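Local atomic coordinates of kynurenine formamidase (Bacillus anthracis, PDB entry 4CO9), a protein that hydrolyses N-formyl-L-kynurenine to L-kynurenine and formate with two zinc ions per subunit, in the kynurenine pathway of tryptophan degradation. Residues Q76-V87 with F101-R112. Sequence-based numbering, arbitrary orientation. Where two conformers were deposited one is given.
Sequences QVYVGPTRIIDV and FHLEGVERLLLR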
loop_
_atom_site.group_PDB
_atom_site.type_symbol
_atom_site.label_atom_id
_atom_site.label_comp_id
_atom_site.label_asym_id
_atom_site.label_seq_id
_atom_site.Cartn_x
_atom_site.Cartn_y
_atom_site.Cartn_z
ATOM N N GLN C 76 -5.352 -10.740 6.237
ATOM C CA GLN C 76 -4.961 -12.077 5.728
ATOM C C GLN C 76 -5.529 -12.326 4.350
ATOM O O GLN C 76 -4.958 -13.084 3.593
ATOM C CB GLN C 76 -5.401 -13.167 6.758
ATOM C CG GLN C 76 -5.162 -12.916 8.288
ATOM C CD GLN C 76 -3.742 -12.520 8.650
ATOM O OE1 GLN C 76 -2.768 -13.053 8.105
ATOM N NE2 GLN C 76 -3.623 -11.575 9.568
ATOM N N VAL C 77 -6.672 -11.713 4.054
ATOM C CA VAL C 77 -7.325 -11.883 2.776
ATOM C C VAL C 77 -6.462 -11.399 1.614
ATOM O O VAL C 77 -6.476 -11.985 0.518
ATOM C CB VAL C 77 -8.669 -11.124 2.757
ATOM C CG1 VAL C 77 -9.262 -11.098 1.355
ATOM C CG2 VAL C 77 -9.659 -11.777 3.708
ATOM N N TYR C 78 -5.677 -10.360 1.871
ATOM C CA TYR C 78 -4.965 -9.659 0.807
ATOM C C TYR C 78 -3.510 -10.102 0.603
ATOM O O TYR C 78 -2.794 -9.482 -0.179
ATOM C CB TYR C 78 -5.025 -8.154 1.074
ATOM C CG TYR C 78 -6.428 -7.630 1.107
ATOM C CD1 TYR C 78 -7.081 -7.283 -0.069
ATOM C CD2 TYR C 78 -7.130 -7.526 2.300
ATOM C CE1 TYR C 78 -8.390 -6.813 -0.055
ATOM C CE2 TYR C 78 -8.438 -7.066 2.327
ATOM C CZ TYR C 78 -9.065 -6.704 1.140
ATOM O OH TYR C 78 -10.369 -6.242 1.150
ATOM N N VAL C 79 -3.073 -11.151 1.312
ATOM C CA VAL C 79 -1.747 -11.716 1.119
ATOM C C VAL C 79 -1.855 -13.233 1.071
ATOM O O VAL C 79 -2.354 -13.845 2.012
ATOM C CB VAL C 79 -0.789 -11.344 2.270
ATOM C CG1 VAL C 79 0.618 -11.857 1.976
ATOM C CG2 VAL C 79 -0.756 -9.832 2.480
ATOM N N GLY C 80 -1.327 -13.841 0.016
ATOM C CA GLY C 80 -1.244 -15.297 -0.034
ATOM C C GLY C 80 -1.433 -15.872 -1.420
ATOM O O GLY C 80 -1.492 -15.126 -2.404
ATOM N N PRO C 81 -1.509 -17.215 -1.507
ATOM C CA PRO C 81 -1.615 -17.909 -2.781
ATOM C C PRO C 81 -2.770 -17.390 -3.610
ATOM O O PRO C 81 -3.846 -17.115 -3.073
ATOM C CB PRO C 81 -1.856 -19.370 -2.363
ATOM C CG PRO C 81 -1.163 -19.483 -1.056
ATOM C CD PRO C 81 -1.411 -18.162 -0.377
ATOM N N THR C 82 -2.520 -17.241 -4.902
ATOM C CA THR C 82 -3.511 -16.747 -5.842
ATOM C C THR C 82 -3.369 -17.506 -7.137
ATOM O O THR C 82 -2.279 -17.945 -7.496
ATOM C CB THR C 82 -3.429 -15.225 -6.206
ATOM O OG1 THR C 82 -4.632 -14.809 -6.872
ATOM C CG2 THR C 82 -2.299 -14.921 -7.161
ATOM N N ARG C 83 -4.494 -17.690 -7.816
ATOM C CA ARG C 83 -4.504 -18.272 -9.133
ATOM C C ARG C 83 -4.924 -17.209 -10.130
ATOM O O ARG C 83 -5.828 -16.429 -9.854
ATOM C CB ARG C 83 -5.478 -19.451 -9.190
ATOM C CG ARG C 83 -5.609 -19.954 -10.606
ATOM C CD ARG C 83 -4.710 -21.112 -11.002
ATOM N NE ARG C 83 -4.556 -22.155 -9.987
ATOM C CZ ARG C 83 -5.347 -23.215 -9.874
ATOM N NH1 ARG C 83 -6.369 -23.391 -10.704
ATOM N NH2 ARG C 83 -5.102 -24.118 -8.931
ATOM N N ILE C 84 -4.275 -17.190 -11.289
ATOM C CA ILE C 84 -4.623 -16.279 -12.366
ATOM C C ILE C 84 -5.116 -17.058 -13.588
ATOM O O ILE C 84 -4.467 -18.017 -14.017
ATOM C CB ILE C 84 -3.412 -15.425 -12.765
ATOM C CG1 ILE C 84 -2.873 -14.703 -11.517
ATOM C CG2 ILE C 84 -3.775 -14.455 -13.874
ATOM C CD1 ILE C 84 -1.748 -13.737 -11.794
ATOM N N ILE C 85 -6.262 -16.644 -14.125
ATOM C CA ILE C 85 -6.882 -17.308 -15.266
ATOM C C ILE C 85 -7.290 -16.306 -16.310
ATOM O O ILE C 85 -7.497 -15.122 -16.018
ATOM C CB ILE C 85 -8.119 -18.162 -14.881
ATOM C CG1 ILE C 85 -9.227 -17.307 -14.290
ATOM C CG2 ILE C 85 -7.714 -19.282 -13.925
ATOM C CD1 ILE C 85 -10.519 -18.058 -14.023
ATOM N N ASP C 86 -7.411 -16.799 -17.530
ATOM C CA ASP C 86 -7.802 -15.990 -18.664
ATOM C C ASP C 86 -9.296 -16.127 -18.938
ATOM O O ASP C 86 -9.794 -17.223 -19.193
ATOM C CB ASP C 86 -6.993 -16.318 -19.911
ATOM C CG ASP C 86 -7.140 -15.260 -20.977
ATOM O OD1 ASP C 86 -8.168 -15.265 -21.681
ATOM O OD2 ASP C 86 -6.238 -14.396 -21.082
ATOM N N VAL C 87 -9.993 -14.994 -18.915
ATOM C CA VAL C 87 -11.412 -14.932 -19.262
ATOM C C VAL C 87 -11.639 -13.825 -20.297
ATOM O O VAL C 87 -12.633 -13.112 -20.253
ATOM C CB VAL C 87 -12.294 -14.731 -18.027
ATOM C CG1 VAL C 87 -12.313 -16.001 -17.186
ATOM C CG2 VAL C 87 -11.814 -13.556 -17.185
ATOM N N PHE C 101 -12.704 -24.237 -15.245
ATOM C CA PHE C 101 -11.419 -24.131 -14.562
ATOM C C PHE C 101 -11.376 -25.038 -13.344
ATOM O O PHE C 101 -12.377 -25.279 -12.687
ATOM C CB PHE C 101 -11.147 -22.675 -14.187
ATOM C CG PHE C 101 -11.038 -21.768 -15.374
ATOM C CD1 PHE C 101 -9.844 -21.635 -16.049
ATOM C CD2 PHE C 101 -12.147 -21.065 -15.833
ATOM C CE1 PHE C 101 -9.740 -20.807 -17.150
ATOM C CE2 PHE C 101 -12.053 -20.231 -16.932
ATOM C CZ PHE C 101 -10.841 -20.104 -17.589
ATOM N N HIS C 102 -10.211 -25.588 -13.079
ATOM C CA HIS C 102 -10.003 -26.415 -11.921
ATOM C C HIS C 102 -9.538 -25.511 -10.777
ATOM O O HIS C 102 -8.382 -25.148 -10.715
ATOM C CB HIS C 102 -8.988 -27.519 -12.235
ATOM C CG HIS C 102 -8.859 -28.515 -11.131
ATOM N ND1 HIS C 102 -8.028 -28.315 -10.052
ATOM C CD2 HIS C 102 -9.498 -29.688 -10.902
ATOM C CE1 HIS C 102 -8.142 -29.332 -9.215
ATOM N NE2 HIS C 102 -9.028 -30.180 -9.708
ATOM N N LEU C 103 -10.438 -25.186 -9.859
ATOM C CA LEU C 103 -10.192 -24.133 -8.845
ATOM C C LEU C 103 -10.211 -24.671 -7.434
ATOM O O LEU C 103 -10.338 -23.897 -6.485
ATOM C CB LEU C 103 -11.273 -23.062 -8.968
ATOM C CG LEU C 103 -11.318 -22.271 -10.269
ATOM C CD1 LEU C 103 -12.585 -21.432 -10.339
ATOM C CD2 LEU C 103 -10.090 -21.386 -10.385
ATOM N N GLU C 104 -10.094 -25.991 -7.276
ATOM C CA GLU C 104 -10.101 -26.570 -5.939
ATOM C C GLU C 104 -8.887 -26.079 -5.150
ATOM O O GLU C 104 -7.784 -26.022 -5.665
ATOM C CB GLU C 104 -10.183 -28.113 -5.996
ATOM C CG GLU C 104 -11.452 -28.622 -6.684
ATOM C CD GLU C 104 -12.717 -28.050 -6.072
ATOM O OE1 GLU C 104 -12.973 -28.348 -4.890
ATOM O OE2 GLU C 104 -13.454 -27.298 -6.765
ATOM N N GLY C 105 -9.129 -25.682 -3.904
ATOM C CA GLY C 105 -8.074 -25.222 -3.004
ATOM C C GLY C 105 -7.612 -23.789 -3.240
ATOM O O GLY C 105 -6.754 -23.299 -2.510
ATOM N N VAL C 106 -8.179 -23.122 -4.239
ATOM C CA VAL C 106 -7.839 -21.736 -4.534
ATOM C C VAL C 106 -8.480 -20.799 -3.501
ATOM O O VAL C 106 -9.667 -20.923 -3.161
ATOM C CB VAL C 106 -8.275 -21.351 -5.968
ATOM C CG1 VAL C 106 -8.055 -19.869 -6.228
ATOM C CG2 VAL C 106 -7.504 -22.189 -6.977
ATOM N N GLU C 107 -7.685 -19.856 -2.999
ATOM C CA GLU C 107 -8.143 -18.869 -2.002
ATOM C C GLU C 107 -8.342 -17.465 -2.610
ATOM O O GLU C 107 -9.105 -16.654 -2.086
ATOM C CB GLU C 107 -7.128 -18.785 -0.850
ATOM C CG GLU C 107 -6.829 -20.058 -0.036
ATOM C CD GLU C 107 -5.499 -19.965 0.707
ATOM O OE1 GLU C 107 -5.122 -18.861 1.172
ATOM O OE2 GLU C 107 -4.814 -21.000 0.815
ATOM N N ARG C 108 -7.623 -17.161 -3.687
ATOM C CA ARG C 108 -7.657 -15.838 -4.321
ATOM C C ARG C 108 -7.601 -16.052 -5.817
ATOM O O ARG C 108 -6.820 -16.867 -6.277
ATOM C CB ARG C 108 -6.455 -14.998 -3.881
ATOM C CG ARG C 108 -6.378 -14.764 -2.386
ATOM C CD ARG C 108 -5.073 -14.174 -1.890
ATOM N NE ARG C 108 -5.118 -14.232 -0.431
ATOM C CZ ARG C 108 -4.899 -15.328 0.290
ATOM N NH1 ARG C 108 -4.534 -16.477 -0.285
ATOM N NH2 ARG C 108 -5.025 -15.267 1.611
ATOM N N LEU C 109 -8.421 -15.323 -6.569
ATOM C CA LEU C 109 -8.518 -15.533 -8.000
ATOM C C LEU C 109 -8.467 -14.217 -8.746
ATOM O O LEU C 109 -9.242 -13.311 -8.447
ATOM C CB LEU C 109 -9.826 -16.267 -8.316
ATOM C CG LEU C 109 -10.102 -16.614 -9.770
ATOM C CD1 LEU C 109 -9.098 -17.652 -10.254
ATOM C CD2 LEU C 109 -11.516 -17.156 -9.925
ATOM N N LEU C 110 -7.520 -14.099 -9.677
ATOM C CA LEU C 110 -7.422 -12.925 -10.553
ATOM C C LEU C 110 -7.878 -13.292 -11.947
ATOM O O LEU C 110 -7.447 -14.309 -12.504
ATOM C CB LEU C 110 -5.998 -12.372 -10.602
ATOM C CG LEU C 110 -5.313 -12.110 -9.266
ATOM C CD1 LEU C 110 -3.928 -11.519 -9.448
ATOM C CD2 LEU C 110 -6.155 -11.210 -8.372
ATOM N N LEU C 111 -8.738 -12.448 -12.510
ATOM C CA LEU C 111 -9.328 -12.656 -13.820
ATOM C C LEU C 111 -8.731 -11.695 -14.839
ATOM O O LEU C 111 -8.873 -10.478 -14.706
ATOM C CB LEU C 111 -10.842 -12.447 -13.747
ATOM C CG LEU C 111 -11.622 -13.206 -12.683
ATOM C CD1 LEU C 111 -13.113 -12.911 -12.799
ATOM C CD2 LEU C 111 -11.387 -14.698 -12.811
ATOM N N ARG C 112 -8.047 -12.246 -15.844
ATOM C CA ARG C 112 -7.563 -11.469 -16.971
ATOM C C ARG C 112 -8.638 -11.411 -18.056
ATOM O O ARG C 112 -8.884 -12.403 -18.742
ATOM C CB ARG C 112 -6.274 -12.068 -17.567
ATOM C CG ARG C 112 -5.578 -11.123 -18.538
ATOM C CD ARG C 112 -4.478 -11.755 -19.399
ATOM N NE ARG C 112 -3.413 -12.376 -18.611
ATOM C CZ ARG C 112 -3.419 -13.648 -18.230
ATOM N NH1 ARG C 112 -4.411 -14.469 -18.597
ATOM N NH2 ARG C 112 -2.429 -14.110 -17.491
HETATM O O HOH W 1 -5.057 -19.586 -4.206
HETATM O O HOH W 2 -6.823 -26.217 -8.390
#
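The R108 guanidinium is gripped by three carbonyls from the chain that wraps round it. NE gives to V77 O (2.8 Å) from above that carbonyl's plane, NH2 to Q76 O, and NH1 to P81 O at 162°, close to the guanidinium plane. V79 O and the CA of G80 lie over one face, and E107 OE1 makes a salt bridge to NH1. An extended chain from CG to NE carries the charge into this bend, tying the end of the 3-10 segment at Q76 and V77 and the corner at G80 to R108. Beyond it the strands run parallel, in the ladder R83 N to R108 O, L110 N to R83 O, I85 N to L110 O, R112 N to I85 O and V87 N to R112 O.

R83, bent at chi2 (94°) and chi3, lies alongside the type II turn L103-V106: NH1 meets the carbonyl just before it, H102 O, at 2.7 Å, V106 CG2 covers one face, and a water links NH2 to H102 O and E104 O. Its NE forms a salt bridge with D186 OD1. On the same side of the sheet I85 CD1 sits over the centre of the F101 ring, 3.8 Å from the centroid, while also touching L111 CD2 (3.7 Å). On the opposite face of the sheet, that of I84, L110, D86 and R112, I84 CD1 packs against L110 CD1 (3.9 Å), and R112 NH1 makes a salt bridge through the anti lone pair of D86 OD2 (3.1 Å), while D86 OD1 bonds S88 OG. R112 is further fixed by D184 and the carbonyls of V182 and L179.

Strands 81-86 and 108-112 are neighbours in the mixed central sheet. Strand 185-190 runs antiparallel along the far edge of 81-86, and 144-147 parallel beside 108-112, where I145 packs on L109 and L111; L110 touches L174 of strand 172-175, which carries the zinc ligand E175.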